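Local coordinates for protein butyryl-CoA dehydrogenase (Marinomonas mediterranea, PDB 6CXT) that belongs to the acyl-CoA dehydrogenase family of flavoproteins and holds a flavin-adenine dinucleotide cofactor, at residues Y166-T171 and F184-N189. Numbering follows the deposited sequence.
Sequences YVVYAT and FVVPRN
Tyr166 and Val186 form an antiparallel hydrogen-bonded pair, Tyr166 N to Val186 O at 2.9 Å and Val186 N to Tyr166 O at 2.7 Å. Two residues along, Val168 and Phe184 repeat it, with Val168 N 2.8 Å from Phe184 O. Between them Val167 and Val185 make a non-hydrogen-bonded pair, where Val185 CA lies 3.4 Å from Tyr166 O, a CA-H...O contact. Their side chains leave by the opposite face and meet Leu225. These strands are the two arms of a beta hairpin in the acyl-CoA dehydrogenase middle domain, and the side chains of Tyr166, Val168, Phe184 and Val186 pack on strand 209-220 of a second sheet. Beta-branched valines suit such extended backbone: Val168 CG2, anti to its carbonyl carbon, meets Val186 CG2 at 3.7 Å, and both side chains touch Phe214. Small Ala170 sets CB 4.2 Å from Phe184 CE2, while the flat, apolar Phe184 ring meets Tyr148 edge-to-face. Beyond the paired strands, Arg188 bends at chi2 (54°), bringing CD to the edge of the Tyr166 ring, 3.7 Å from CE2. Tyrosine joins an apolar ring to a phenol OH that sits over one guanidinium face but hydrogen-bonds to Gly160 O; the long arginine chain carries NH1 to Ser161 O and Ala163 O.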
loop_
_atom_site.group_PDB
_atom_site.type_symbol
_atom_site.label_atom_id
_atom_site.label_comp_id
_atom_site.label_asym_id
_atom_site.label_seq_id
_atom_site.Cartn_x
_atom_site.Cartn_y
_atom_site.Cartn_z
ATOM N N TYR B 166 -35.427 2.057 21.078
ATOM C CA TYR B 166 -34.832 2.164 19.738
ATOM C C TYR B 166 -34.959 3.569 19.240
ATOM O O TYR B 166 -36.042 4.153 19.314
ATOM C CB TYR B 166 -35.521 1.258 18.769
ATOM C CG TYR B 166 -35.417 -0.154 19.216
ATOM C CD1 TYR B 166 -34.233 -0.904 18.987
ATOM C CD2 TYR B 166 -36.474 -0.761 19.915
ATOM C CE1 TYR B 166 -34.125 -2.241 19.412
ATOM C CE2 TYR B 166 -36.363 -2.099 20.366
ATOM C CZ TYR B 166 -35.200 -2.832 20.103
ATOM O OH TYR B 166 -35.108 -4.119 20.597
ATOM N N VAL B 167 -33.856 4.163 18.761
ATOM C CA VAL B 167 -34.003 5.432 17.984
ATOM C C VAL B 167 -34.171 4.987 16.544
ATOM O O VAL B 167 -33.248 4.428 15.940
ATOM C CB VAL B 167 -32.784 6.359 18.203
ATOM C CG1 VAL B 167 -32.909 7.636 17.402
ATOM C CG2 VAL B 167 -32.610 6.644 19.671
ATOM N N VAL B 168 -35.345 5.221 15.969
ATOM C CA VAL B 168 -35.743 4.587 14.719
ATOM C C VAL B 168 -35.958 5.722 13.734
ATOM O O VAL B 168 -36.519 6.747 14.117
ATOM C CB VAL B 168 -37.050 3.814 14.913
ATOM C CG1 VAL B 168 -37.561 3.193 13.618
ATOM C CG2 VAL B 168 -36.845 2.751 15.975
ATOM N N TYR B 169 -35.480 5.533 12.498
ATOM C CA TYR B 169 -35.564 6.548 11.458
ATOM C C TYR B 169 -36.519 5.973 10.434
ATOM O O TYR B 169 -36.359 4.828 9.995
ATOM C CB TYR B 169 -34.120 6.884 10.870
ATOM C CG TYR B 169 -33.262 7.589 11.886
ATOM C CD1 TYR B 169 -32.486 6.872 12.814
ATOM C CD2 TYR B 169 -33.190 8.956 11.914
ATOM C CE1 TYR B 169 -31.745 7.524 13.777
ATOM C CE2 TYR B 169 -32.423 9.620 12.860
ATOM C CZ TYR B 169 -31.694 8.900 13.772
ATOM O OH TYR B 169 -30.951 9.579 14.696
ATOM N N ALA B 170 -37.571 6.741 10.080
ATOM C CA ALA B 170 -38.684 6.187 9.301
ATOM C C ALA B 170 -39.122 7.219 8.241
ATOM O O ALA B 170 -38.931 8.391 8.460
ATOM C CB ALA B 170 -39.868 5.825 10.212
ATOM N N THR B 171 -39.662 6.762 7.122
ATOM C CA THR B 171 -40.185 7.718 6.122
ATOM C C THR B 171 -41.580 8.228 6.559
ATOM O O THR B 171 -42.517 7.420 6.698
ATOM C CB THR B 171 -40.265 7.049 4.764
ATOM O OG1 THR B 171 -38.947 6.591 4.429
ATOM C CG2 THR B 171 -40.725 8.076 3.667
ATOM N N PHE B 184 -37.675 8.828 15.786
ATOM C CA PHE B 184 -38.578 8.500 16.908
ATOM C C PHE B 184 -37.821 7.663 17.935
ATOM O O PHE B 184 -36.977 6.843 17.560
ATOM C CB PHE B 184 -39.705 7.591 16.380
ATOM C CG PHE B 184 -40.593 8.249 15.364
ATOM C CD1 PHE B 184 -41.685 9.049 15.774
ATOM C CD2 PHE B 184 -40.373 8.050 13.999
ATOM C CE1 PHE B 184 -42.519 9.630 14.827
ATOM C CE2 PHE B 184 -41.199 8.640 13.038
ATOM C CZ PHE B 184 -42.294 9.422 13.463
ATOM N N VAL B 185 -38.108 7.871 19.204
ATOM C CA VAL B 185 -37.654 6.974 20.266
ATOM C C VAL B 185 -38.783 5.986 20.495
ATOM O O VAL B 185 -39.909 6.403 20.814
ATOM C CB VAL B 185 -37.390 7.737 21.566
ATOM C CG1 VAL B 185 -37.045 6.772 22.708
ATOM C CG2 VAL B 185 -36.271 8.751 21.380
ATOM N N VAL B 186 -38.524 4.695 20.296
ATOM C CA VAL B 186 -39.558 3.667 20.345
ATOM C C VAL B 186 -39.265 2.790 21.574
ATOM O O VAL B 186 -38.273 2.045 21.570
ATOM C CB VAL B 186 -39.610 2.838 19.066
ATOM C CG1 VAL B 186 -40.697 1.757 19.129
ATOM C CG2 VAL B 186 -39.815 3.739 17.855
ATOM N N PRO B 187 -40.091 2.858 22.604
ATOM C CA PRO B 187 -39.830 1.991 23.745
ATOM C C PRO B 187 -39.956 0.505 23.384
ATOM O O PRO B 187 -40.758 0.131 22.584
ATOM C CB PRO B 187 -40.870 2.430 24.778
ATOM C CG PRO B 187 -41.344 3.750 24.319
ATOM C CD PRO B 187 -41.220 3.753 22.833
ATOM N N ARG B 188 -39.108 -0.314 23.977
ATOM C CA ARG B 188 -39.090 -1.747 23.770
ATOM C C ARG B 188 -40.451 -2.415 24.048
ATOM O O ARG B 188 -40.800 -3.273 23.353
ATOM C CB ARG B 188 -38.001 -2.394 24.620
ATOM C CG ARG B 188 -37.792 -3.881 24.445
ATOM C CD ARG B 188 -37.550 -4.333 23.035
ATOM N NE ARG B 188 -37.173 -5.722 22.932
ATOM C CZ ARG B 188 -35.984 -6.206 23.214
ATOM N NH1 ARG B 188 -35.038 -5.421 23.647
ATOM N NH2 ARG B 188 -35.759 -7.488 23.071
ATOM N N ASN B 189 -41.182 -1.972 25.057
ATOM C CA ASN B 189 -42.483 -2.545 25.391
ATOM C C ASN B 189 -43.641 -2.208 24.427
ATOM O O ASN B 189 -44.733 -2.622 24.629
ATOM C CB ASN B 189 -42.829 -2.273 26.858
ATOM C CG ASN B 189 -41.850 -2.930 27.822
ATOM O OD1 ASN B 189 -41.016 -3.676 27.410
ATOM N ND2 ASN B 189 -41.950 -2.621 29.089
#